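Local coordinates for acyl-coenzyme A oxidase (Caenorhabditis elegans, PDB 5K3H), which catalyses the FAD-dependent first step of peroxisomal beta-oxidation, desaturating acyl-CoA chains to (2E)-enoyl-CoA with O2 and releasing hydrogen peroxide, at residues R45-K50 against E88-T93; T173-L178 against N257-R262; G194-Y199 against I247-F252; L310-R315 against R623-V628. One frame throughout, in Å; residues are numbered along the deposited sequence.

Interaction 1 of 4, residues R45-K50 against E88-T93; sequences REITAK and EIIDPT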
# COMPACT_ATOMS: atom_id res chain seq x y z
N ARG B 45 -24.79 19.58 1.74
CA ARG B 45 -24.72 20.22 3.05
C ARG B 45 -26.04 20.09 3.80
O ARG B 45 -26.03 19.90 5.02
CB ARG B 45 -24.32 21.69 2.90
CG ARG B 45 -22.96 21.82 2.23
CD ARG B 45 -22.33 23.18 2.38
NE ARG B 45 -23.09 24.23 1.69
CZ ARG B 45 -22.98 24.50 0.39
NH1 ARG B 45 -22.15 23.79 -0.37
NH2 ARG B 45 -23.70 25.47 -0.14
N GLU B 46 -27.17 20.16 3.08
CA GLU B 46 -28.48 20.00 3.72
C GLU B 46 -28.68 18.58 4.21
O GLU B 46 -29.20 18.37 5.31
CB GLU B 46 -29.60 20.39 2.75
CG GLU B 46 -29.60 21.85 2.37
CD GLU B 46 -30.71 22.21 1.38
OE1 GLU B 46 -31.45 21.30 0.96
OE2 GLU B 46 -30.83 23.39 1.01
N ILE B 47 -28.30 17.60 3.39
CA ILE B 47 -28.38 16.19 3.79
C ILE B 47 -27.54 15.94 5.04
O ILE B 47 -27.98 15.24 5.97
CB ILE B 47 -27.93 15.28 2.63
CG1 ILE B 47 -28.93 15.29 1.48
CG2 ILE B 47 -27.65 13.88 3.13
CD1 ILE B 47 -28.34 14.75 0.19
N THR B 48 -26.32 16.47 5.06
CA THR B 48 -25.44 16.31 6.22
C THR B 48 -26.07 16.91 7.47
O THR B 48 -26.07 16.28 8.53
CB THR B 48 -24.08 16.94 5.91
OG1 THR B 48 -23.46 16.20 4.87
CG2 THR B 48 -23.16 16.99 7.12
N ALA B 49 -26.61 18.13 7.35
CA ALA B 49 -27.24 18.79 8.49
C ALA B 49 -28.45 18.01 8.97
O ALA B 49 -28.66 17.84 10.18
CB ALA B 49 -27.63 20.22 8.10
N LYS B 50 -29.25 17.48 8.04
CA LYS B 50 -30.39 16.68 8.45
C LYS B 50 -29.94 15.44 9.21
O LYS B 50 -30.50 15.10 10.26
CB LYS B 50 -31.23 16.32 7.22
CG LYS B 50 -32.48 15.48 7.52
CD LYS B 50 -33.45 16.22 8.44
CE LYS B 50 -34.78 15.49 8.54
NZ LYS B 50 -35.79 16.29 9.31
N GLU B 88 -37.23 11.29 4.10
CA GLU B 88 -37.16 12.50 4.90
C GLU B 88 -35.88 13.28 4.69
O GLU B 88 -35.77 14.41 5.16
CB GLU B 88 -37.27 12.12 6.38
CG GLU B 88 -38.51 11.31 6.71
CD GLU B 88 -38.41 10.64 8.05
OE1 GLU B 88 -37.93 11.28 9.01
OE2 GLU B 88 -38.85 9.46 8.14
N ILE B 89 -34.92 12.71 3.96
CA ILE B 89 -33.60 13.29 3.85
C ILE B 89 -33.25 13.62 2.40
O ILE B 89 -32.62 14.65 2.14
CB ILE B 89 -32.54 12.34 4.46
CG1 ILE B 89 -33.02 11.82 5.83
CG2 ILE B 89 -31.19 13.06 4.65
CD1 ILE B 89 -32.28 10.57 6.33
N ILE B 90 -33.66 12.78 1.44
CA ILE B 90 -33.23 12.92 0.05
C ILE B 90 -34.40 12.73 -0.91
O ILE B 90 -35.51 12.36 -0.52
CB ILE B 90 -32.10 11.94 -0.34
CG1 ILE B 90 -32.61 10.49 -0.28
CG2 ILE B 90 -30.84 12.15 0.51
CD1 ILE B 90 -31.76 9.51 -1.05
N ASP B 91 -34.13 13.00 -2.18
CA ASP B 91 -34.93 12.52 -3.29
C ASP B 91 -34.42 11.13 -3.65
O ASP B 91 -33.32 11.02 -4.22
CB ASP B 91 -34.83 13.47 -4.48
CG ASP B 91 -35.40 12.88 -5.78
OD1 ASP B 91 -35.24 13.53 -6.84
OD2 ASP B 91 -36.02 11.78 -5.75
N PRO B 92 -35.14 10.06 -3.32
CA PRO B 92 -34.59 8.71 -3.51
C PRO B 92 -34.39 8.30 -4.96
O PRO B 92 -33.82 7.23 -5.21
CB PRO B 92 -35.61 7.80 -2.82
CG PRO B 92 -36.51 8.69 -2.02
CD PRO B 92 -36.44 10.07 -2.62
N THR B 93 -34.86 9.10 -5.92
CA THR B 93 -34.58 8.85 -7.34
C THR B 93 -33.28 9.50 -7.79
O THR B 93 -32.85 9.27 -8.92
CB THR B 93 -35.71 9.39 -8.24
OG1 THR B 93 -35.71 10.83 -8.20
CG2 THR B 93 -37.08 8.86 -7.82
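Ile-47 and Ile-89 take similar turns about their first side-chain bonds (chi1 -69° and -46°), leaving CG2 of each anti to its own backbone N; the two methyls meet, Ile-47 CG2 to Ile-89 CG2, at 3.9 Å. The side chains cross at about a right angle. Ile-90 is turned differently: its CG1 sits between backbone N and carbonyl carbon (chi1 65°) and leads away, while its CG2 is presented to the tip of Ile-47, 3.6 Å from CD1. The middle of Ile-47 lies against a carbonyl, CG1 being 3.8 Å from Ile-89 O, an oxygen that accepts a hydrogen bond from Arg-43. One turn further along the helix, Lys-50 bends at its second torsion and lays its aliphatic stem on Ile-89, CG 4.0 Å from Ile-89 CG2. Its CE comes within 3.7 Å of Glu-88 O, but the charged tips of the two residues do not meet; Glu-88 pairs with Arg-85 instead. An alanine in place of Ile-47 would probably open a gap between helix and loop, leaving Ile-90 CG2 without its partner CD1 and Ile-89 CG2 with only the stem of Lys-50 against it in this contact. Past Ile-90 the loop goes on into an Asx turn at Asp-91. Helix 97-105 packs alongside, Glu-97 and His-100 touching Ile-47, Glu-97 and Leu-101 touching Ile-90. This is helix-to-loop packing within the N-terminal part of the acyl-CoA oxidase fold.

Interaction 2 of 4, residues T173-L178 against N257-R262; sequences TQEFVL and NYRIPR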
# COMPACT_ATOMS: atom_id res chain seq x y z
N THR B 173 -38.07 -30.43 -20.66
CA THR B 173 -38.69 -29.79 -19.51
C THR B 173 -38.75 -28.27 -19.61
O THR B 173 -39.22 -27.63 -18.66
CB THR B 173 -37.94 -30.19 -18.24
OG1 THR B 173 -36.61 -29.65 -18.26
CG2 THR B 173 -37.85 -31.71 -18.17
N GLN B 174 -38.24 -27.69 -20.69
CA GLN B 174 -38.18 -26.24 -20.87
C GLN B 174 -37.56 -25.55 -19.65
O GLN B 174 -38.14 -24.64 -19.05
CB GLN B 174 -39.56 -25.67 -21.15
CG GLN B 174 -40.12 -26.05 -22.51
CD GLN B 174 -41.57 -25.69 -22.61
OE1 GLN B 174 -42.44 -26.55 -22.52
NE2 GLN B 174 -41.86 -24.38 -22.74
N GLU B 175 -36.36 -26.01 -19.30
CA GLU B 175 -35.61 -25.52 -18.15
C GLU B 175 -34.14 -25.39 -18.52
O GLU B 175 -33.66 -26.09 -19.41
CB GLU B 175 -35.74 -26.47 -16.96
CG GLU B 175 -37.05 -26.40 -16.22
CD GLU B 175 -37.13 -27.51 -15.21
OE1 GLU B 175 -36.89 -28.68 -15.60
OE2 GLU B 175 -37.36 -27.23 -14.03
N PHE B 176 -33.44 -24.49 -17.82
CA PHE B 176 -31.98 -24.48 -17.83
C PHE B 176 -31.45 -25.23 -16.62
O PHE B 176 -31.97 -25.06 -15.51
CB PHE B 176 -31.44 -23.05 -17.87
CG PHE B 176 -31.62 -22.40 -19.21
CD1 PHE B 176 -30.71 -22.64 -20.23
CD2 PHE B 176 -32.74 -21.63 -19.47
CE1 PHE B 176 -30.88 -22.08 -21.48
CE2 PHE B 176 -32.92 -21.08 -20.72
CZ PHE B 176 -31.98 -21.30 -21.73
N VAL B 177 -30.45 -26.08 -16.84
CA VAL B 177 -29.79 -26.84 -15.78
C VAL B 177 -28.45 -26.16 -15.55
O VAL B 177 -27.57 -26.21 -16.41
CB VAL B 177 -29.60 -28.31 -16.16
CG1 VAL B 177 -28.64 -28.99 -15.22
CG2 VAL B 177 -30.93 -29.07 -16.24
N LEU B 178 -28.27 -25.51 -14.40
CA LEU B 178 -27.02 -24.83 -14.08
C LEU B 178 -26.09 -25.82 -13.41
O LEU B 178 -26.54 -26.64 -12.59
CB LEU B 178 -27.27 -23.63 -13.16
CG LEU B 178 -27.60 -22.24 -13.74
CD1 LEU B 178 -28.50 -22.30 -14.94
CD2 LEU B 178 -28.30 -21.42 -12.66
N ASN B 257 -26.53 -29.46 -10.84
CA ASN B 257 -27.62 -29.65 -11.80
C ASN B 257 -28.89 -28.92 -11.34
O ASN B 257 -29.95 -29.51 -11.15
CB ASN B 257 -27.86 -31.14 -12.05
CG ASN B 257 -26.72 -31.80 -12.84
OD1 ASN B 257 -26.35 -31.34 -13.94
ND2 ASN B 257 -26.14 -32.87 -12.27
N TYR B 258 -28.75 -27.60 -11.15
CA TYR B 258 -29.78 -26.74 -10.57
C TYR B 258 -30.69 -26.18 -11.65
O TYR B 258 -30.22 -25.46 -12.54
CB TYR B 258 -29.12 -25.61 -9.79
CG TYR B 258 -30.03 -24.70 -8.99
CD1 TYR B 258 -30.56 -25.10 -7.77
CD2 TYR B 258 -30.35 -23.44 -9.47
CE1 TYR B 258 -31.38 -24.25 -7.04
CE2 TYR B 258 -31.17 -22.59 -8.76
CZ TYR B 258 -31.68 -22.99 -7.55
OH TYR B 258 -32.50 -22.12 -6.85
N ARG B 259 -31.99 -26.45 -11.54
CA ARG B 259 -32.96 -26.20 -12.61
C ARG B 259 -33.74 -24.91 -12.40
O ARG B 259 -34.31 -24.69 -11.32
CB ARG B 259 -33.92 -27.38 -12.74
CG ARG B 259 -33.26 -28.63 -13.25
CD ARG B 259 -34.22 -29.81 -13.44
NE ARG B 259 -33.51 -30.87 -14.16
CZ ARG B 259 -33.65 -31.13 -15.45
NH1 ARG B 259 -34.52 -30.44 -16.20
NH2 ARG B 259 -32.92 -32.09 -16.00
N ILE B 260 -33.79 -24.08 -13.44
CA ILE B 260 -34.57 -22.83 -13.45
C ILE B 260 -35.39 -22.79 -14.75
O ILE B 260 -35.00 -23.43 -15.75
CB ILE B 260 -33.66 -21.59 -13.30
CG1 ILE B 260 -32.68 -21.45 -14.46
CG2 ILE B 260 -32.89 -21.63 -11.99
CD1 ILE B 260 -31.79 -20.22 -14.37
N PRO B 261 -36.53 -22.10 -14.76
CA PRO B 261 -37.36 -22.04 -15.98
C PRO B 261 -36.62 -21.43 -17.16
O PRO B 261 -35.66 -20.67 -17.01
CB PRO B 261 -38.55 -21.17 -15.56
CG PRO B 261 -38.60 -21.26 -14.06
CD PRO B 261 -37.20 -21.49 -13.60
N ARG B 262 -37.10 -21.76 -18.36
CA ARG B 262 -36.55 -21.16 -19.57
C ARG B 262 -36.53 -19.64 -19.50
O ARG B 262 -35.57 -19.00 -19.94
CB ARG B 262 -37.36 -21.59 -20.80
CG ARG B 262 -36.71 -21.17 -22.11
CD ARG B 262 -37.56 -21.37 -23.33
NE ARG B 262 -38.47 -20.26 -23.60
CZ ARG B 262 -39.75 -20.23 -23.25
NH1 ARG B 262 -40.29 -21.27 -22.62
NH2 ARG B 262 -40.49 -19.17 -23.55
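Arg-259 and Val-177 lie side by side on one face of an antiparallel strand pair and point the same way. The arginine is extended from CG to NE, and its guanidinium rests on the valine, with Val-177 CG2 3.5 Å from CZ over the centre of one face. Glu-175 crosses the arginine at about a right angle: its OE1 reaches the guanidinium edge and forms a salt bridge of 3.0 Å with Arg-259 NH1, although the nitrogen stands above the carboxylate plane. The hydroxyl of Thr-173 donates to the anti lone pair of the same OE1, and Asp-170 is a second anion for NH1. A glutamine in place of Glu-175 would probably weaken the hold on Arg-259, removing one of the two charges that face NH1. On the reverse face Leu-178 crosses Ile-260 at about a right angle, CD1 to CD1 at 3.9 Å, while Phe-176 turns its ring edge to Arg-262 O, 3.5 Å from CE2. Four backbone bonds join Phe-176 with Ile-260 and Leu-178 with Tyr-258. At Asn-257 and Tyr-258, both opposite Leu-178, the ladder ends in a G1 beta bulge. Strand 258-261 borders strand 175-179, whose other side pairs with strand 166-170; Phe-218 and Val-220 of strand 211-221 pack against the apolar face of Phe-176, Leu-178, Tyr-258 and Ile-260.

Interaction 3 of 4, residues G194-Y199 against I247-F252; sequences GKSSNY and IVDNGF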
# COMPACT_ATOMS: atom_id res chain seq x y z
N GLY B 194 -22.26 -14.20 -0.45
CA GLY B 194 -22.01 -15.32 0.44
C GLY B 194 -23.12 -15.55 1.45
O GLY B 194 -23.46 -16.69 1.75
N LYS B 195 -23.67 -14.46 1.99
CA LYS B 195 -24.60 -14.54 3.12
C LYS B 195 -25.87 -13.71 2.97
O LYS B 195 -26.92 -14.11 3.47
CB LYS B 195 -23.87 -14.12 4.39
CG LYS B 195 -22.78 -15.09 4.80
CD LYS B 195 -23.42 -16.45 5.08
CE LYS B 195 -22.40 -17.55 5.23
NZ LYS B 195 -23.02 -18.86 5.59
N SER B 196 -25.79 -12.57 2.26
CA SER B 196 -26.86 -11.57 2.23
C SER B 196 -27.87 -11.81 1.12
O SER B 196 -29.08 -11.67 1.34
CB SER B 196 -26.28 -10.16 2.06
OG SER B 196 -25.39 -9.80 3.10
N SER B 197 -27.40 -12.13 -0.08
CA SER B 197 -28.28 -12.19 -1.23
C SER B 197 -29.13 -13.46 -1.22
O SER B 197 -28.67 -14.53 -0.82
CB SER B 197 -27.46 -12.12 -2.52
OG SER B 197 -26.85 -10.85 -2.65
N ASN B 198 -30.38 -13.33 -1.65
CA ASN B 198 -31.18 -14.50 -1.94
C ASN B 198 -31.42 -14.71 -3.43
O ASN B 198 -31.91 -15.77 -3.81
CB ASN B 198 -32.53 -14.46 -1.18
CG ASN B 198 -33.22 -13.10 -1.21
OD1 ASN B 198 -32.99 -12.27 -2.09
ND2 ASN B 198 -34.06 -12.88 -0.22
N TYR B 199 -31.06 -13.75 -4.26
CA TYR B 199 -31.07 -13.89 -5.71
C TYR B 199 -29.72 -13.48 -6.28
O TYR B 199 -28.93 -12.79 -5.61
CB TYR B 199 -32.20 -13.05 -6.34
CG TYR B 199 -33.57 -13.67 -6.16
CD1 TYR B 199 -34.20 -13.69 -4.91
CD2 TYR B 199 -34.27 -14.20 -7.25
CE1 TYR B 199 -35.45 -14.26 -4.73
CE2 TYR B 199 -35.52 -14.76 -7.09
CZ TYR B 199 -36.11 -14.79 -5.82
OH TYR B 199 -37.36 -15.34 -5.66
N ILE B 247 -17.22 -5.46 5.37
CA ILE B 247 -18.65 -5.53 5.61
C ILE B 247 -19.37 -6.20 4.44
O ILE B 247 -20.47 -6.74 4.62
CB ILE B 247 -19.20 -4.13 5.92
CG1 ILE B 247 -18.48 -3.56 7.15
CG2 ILE B 247 -20.72 -4.15 6.07
CD1 ILE B 247 -18.91 -2.15 7.59
N VAL B 248 -18.77 -6.18 3.25
CA VAL B 248 -19.28 -6.92 2.11
C VAL B 248 -18.90 -8.38 2.26
O VAL B 248 -17.73 -8.72 2.43
CB VAL B 248 -18.73 -6.33 0.80
CG1 VAL B 248 -18.96 -7.31 -0.37
CG2 VAL B 248 -19.40 -5.00 0.51
N ASP B 249 -19.90 -9.25 2.18
CA ASP B 249 -19.74 -10.69 2.34
C ASP B 249 -19.57 -11.32 0.96
O ASP B 249 -20.49 -11.88 0.35
CB ASP B 249 -20.95 -11.24 3.09
CG ASP B 249 -22.27 -10.74 2.49
OD1 ASP B 249 -22.51 -9.51 2.52
OD2 ASP B 249 -23.06 -11.58 1.96
N ASN B 250 -18.35 -11.24 0.45
CA ASN B 250 -18.04 -11.83 -0.84
C ASN B 250 -18.15 -13.34 -0.75
O ASN B 250 -17.69 -13.95 0.22
CB ASN B 250 -16.64 -11.41 -1.27
CG ASN B 250 -16.51 -9.93 -1.45
OD1 ASN B 250 -16.39 -9.18 -0.49
ND2 ASN B 250 -16.53 -9.49 -2.69
N GLY B 251 -18.75 -13.96 -1.78
CA GLY B 251 -19.17 -15.33 -1.67
C GLY B 251 -18.69 -16.25 -2.78
O GLY B 251 -18.30 -15.83 -3.86
N PHE B 252 -18.79 -17.55 -2.49
CA PHE B 252 -18.70 -18.62 -3.47
C PHE B 252 -20.08 -19.22 -3.73
O PHE B 252 -20.98 -19.13 -2.89
CB PHE B 252 -17.73 -19.73 -3.04
CG PHE B 252 -18.08 -20.41 -1.74
CD1 PHE B 252 -19.00 -21.45 -1.70
CD2 PHE B 252 -17.45 -20.05 -0.56
CE1 PHE B 252 -19.31 -22.09 -0.50
CE2 PHE B 252 -17.76 -20.69 0.65
CZ PHE B 252 -18.68 -21.71 0.68
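Gly-194 passes Gly-251 with only 3.5 Å between their CA atoms, and its amide points to the facing loop, Gly-194 N giving a nearly straight hydrogen bond of 3.0 Å (163°) to Asp-249 O. The side chain that carries the contact is Asp-249. Its CG lies between the backbone N and the carbonyl carbon (chi1 49°), a turn that sends the carboxylate toward the next two amides of loop 194-199. Both are bound by a single oxygen: Lys-195 N meets the anti lone pair of Asp-249 OD2 at 2.9 Å, and Ser-196 N arrives from the syn side at 2.9 Å, some 34° out of the carboxylate plane. The other oxygen, Asp-249 OD1, lies 3.0 Å from Ser-196 OG and accepts from Asn-192 ND2. A buried carboxylate supplied with so many N-H donors is probably stabilised as the anion, and the grip on both oxygens would fix its rotation. Of the Lys-195 side chain, CB comes nearest the acid, 3.6 Å from Asp-249 OD2; the chain bends at the second torsion and carries NZ to Thr-652 O of the second subunit. Asn-250, its CB bond directed away from the loop, binds Lys-242 and Trp-189 O close to Gly-191, a residue of the FAD site shared between the subunits. The loop 194-199 runs from strand 187-188 into strand 199-208, and the loop 247-250 leads into strand 251-255, the middle strand of a three-stranded antiparallel sheet, where Phe-252 meets Phe-641 of the second subunit edge-to-face.

Interaction 4 of 4, residues L310-R315 against R623-V628; sequences LNIATR and RELRSV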
# COMPACT_ATOMS: atom_id res chain seq x y z
N LEU B 310 -6.28 12.98 1.49
CA LEU B 310 -5.53 14.24 1.49
C LEU B 310 -6.10 15.23 2.49
O LEU B 310 -5.33 15.97 3.14
CB LEU B 310 -5.51 14.83 0.08
CG LEU B 310 -4.68 14.00 -0.91
CD1 LEU B 310 -5.07 14.37 -2.33
CD2 LEU B 310 -3.22 14.21 -0.67
N ASN B 311 -7.43 15.27 2.67
CA ASN B 311 -8.00 16.04 3.76
C ASN B 311 -7.35 15.64 5.09
O ASN B 311 -6.96 16.49 5.90
CB ASN B 311 -9.51 15.82 3.82
CG ASN B 311 -10.29 16.80 2.95
OD1 ASN B 311 -10.65 17.89 3.39
ND2 ASN B 311 -10.57 16.41 1.70
N ILE B 312 -7.23 14.34 5.33
CA ILE B 312 -6.67 13.87 6.60
C ILE B 312 -5.22 14.29 6.73
O ILE B 312 -4.82 14.91 7.72
CB ILE B 312 -6.84 12.34 6.72
CG1 ILE B 312 -8.33 11.99 6.77
CG2 ILE B 312 -6.02 11.80 7.90
CD1 ILE B 312 -8.64 10.57 6.33
N ALA B 313 -4.40 13.97 5.71
CA ALA B 313 -2.98 14.23 5.81
C ALA B 313 -2.66 15.72 5.79
O ALA B 313 -1.69 16.15 6.41
CB ALA B 313 -2.25 13.50 4.69
N THR B 314 -3.43 16.53 5.05
CA THR B 314 -3.10 17.95 4.95
C THR B 314 -3.58 18.72 6.18
O THR B 314 -2.86 19.61 6.68
CB THR B 314 -3.67 18.55 3.66
OG1 THR B 314 -3.33 17.72 2.52
CG2 THR B 314 -3.16 19.98 3.45
N ARG B 315 -4.76 18.39 6.71
CA ARG B 315 -5.17 18.96 8.00
C ARG B 315 -4.16 18.63 9.10
O ARG B 315 -3.71 19.52 9.84
CB ARG B 315 -6.57 18.47 8.36
CG ARG B 315 -7.67 19.16 7.58
CD ARG B 315 -8.98 18.44 7.72
NE ARG B 315 -10.05 19.16 7.04
CZ ARG B 315 -11.33 18.78 7.04
NH1 ARG B 315 -11.71 17.69 7.67
NH2 ARG B 315 -12.21 19.52 6.40
N ARG B 623 -18.55 12.89 10.38
CA ARG B 623 -19.31 11.64 10.34
C ARG B 623 -19.01 10.87 9.06
O ARG B 623 -19.03 9.63 9.06
CB ARG B 623 -20.81 11.92 10.48
CG ARG B 623 -21.27 12.29 11.94
CD ARG B 623 -22.79 12.22 12.12
NE ARG B 623 -23.43 12.62 10.86
CZ ARG B 623 -23.66 13.88 10.49
NH1 ARG B 623 -23.33 14.89 11.29
NH2 ARG B 623 -24.23 14.13 9.31
N GLU B 624 -18.72 11.56 7.95
CA GLU B 624 -18.36 10.85 6.73
C GLU B 624 -16.89 10.44 6.73
O GLU B 624 -16.56 9.30 6.36
CB GLU B 624 -18.66 11.70 5.50
CG GLU B 624 -18.29 11.05 4.19
CD GLU B 624 -18.60 11.92 2.97
OE1 GLU B 624 -19.18 13.00 3.12
OE2 GLU B 624 -18.24 11.51 1.86
N LEU B 625 -16.00 11.37 7.10
CA LEU B 625 -14.56 11.17 6.92
C LEU B 625 -14.02 10.09 7.84
O LEU B 625 -13.11 9.34 7.45
CB LEU B 625 -13.82 12.49 7.16
CG LEU B 625 -12.37 12.53 6.72
CD1 LEU B 625 -12.35 12.25 5.24
CD2 LEU B 625 -11.72 13.88 6.99
N ARG B 626 -14.50 10.04 9.08
CA ARG B 626 -14.22 8.96 10.02
C ARG B 626 -12.75 8.90 10.45
O ARG B 626 -12.23 7.82 10.74
CB ARG B 626 -14.67 7.62 9.45
CG ARG B 626 -16.16 7.44 9.60
CD ARG B 626 -16.72 6.27 8.81
NE ARG B 626 -18.16 6.13 9.05
CZ ARG B 626 -19.12 6.61 8.27
NH1 ARG B 626 -18.81 7.25 7.15
NH2 ARG B 626 -20.40 6.43 8.61
N SER B 627 -12.09 10.05 10.55
CA SER B 627 -10.67 10.09 10.88
C SER B 627 -10.47 11.03 12.04
O SER B 627 -10.97 12.16 12.01
CB SER B 627 -9.83 10.56 9.69
OG SER B 627 -8.49 10.85 10.07
N VAL B 628 -9.74 10.57 13.06
CA VAL B 628 -9.37 11.44 14.17
C VAL B 628 -8.35 12.47 13.74
O VAL B 628 -8.48 13.65 14.08
CB VAL B 628 -8.85 10.63 15.37
CG1 VAL B 628 -8.38 11.57 16.49
CG2 VAL B 628 -9.95 9.69 15.87
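Ile-312 stands on helix 300-319 with its CB directed at the end of helix 622-625. That CB is 4.0 Å from Ser-627 OG, and the branch methyl CG2 is closer to the same oxygen, at 3.4 Å. CG1, anti to the carbonyl carbon (chi1 -65°), touches both facing residues: it lies 3.5 Å from Ser-627 OG and 3.9 Å from Leu-625 CD2. The tip, Ile-312 CD1, ends against Ser-627 CB at 3.6 Å. The serine oxygen thus lies on hydrocarbon along the isoleucine, while its polar need is met by a hydrogen bond with Ser-418 O. Arg-626 leaves helical geometry with positive phi (67°), ending helix 622-625, and Leu-625 and Ser-627 on its two sides in the chain both face helix 300-319. The CB bond of Arg-626 points away from that helix, and its guanidinium binds Asp-59 and the carbonyls of Asn-103 and Glu-104. Here a helix of the C-alpha1 domain packs on the end of a short helix from the last part of the chain, some 300 mostly helical residues further on. One turn beyond Ile-312, Arg-315 extends from CG to NE and crosses Leu-625 obliquely, NH1 standing 3.9 Å from Leu-625 CD2. Its guanidinium is held by a salt bridge to Asp-616 and a hydrogen bond to Gly-630 O, and Asn-311 OD1 lies over one of its faces, 3.6 Å above the plane and offset toward the rim. Helix 338-367 also packs on helix 300-319, through Leu-310.

Overall arrangement
Interactions 1, 3 and 4 are buried, whereas interaction 2 is partly exposed, at about 37 Å from the centre of the chain. Interactions 1 and 4, each with a helix on one side, have no hydrogen bond between their segments and rest mainly on aliphatic side chains, with Lys-50 and Ser-627 adding to them; they touch through Thr-48 O and Arg-623 NH2, a probable hydrogen bond of 2.9 Å. Interactions 2 and 3 belong to the beta region and are bonded by polar groups: a strand ladder with a salt bridge in one, a buried carboxylate receiving loop amides in the other. Strands 251-255 and 258-261 follow each other, and interaction 3 is nested in the loop that interaction 2 closes.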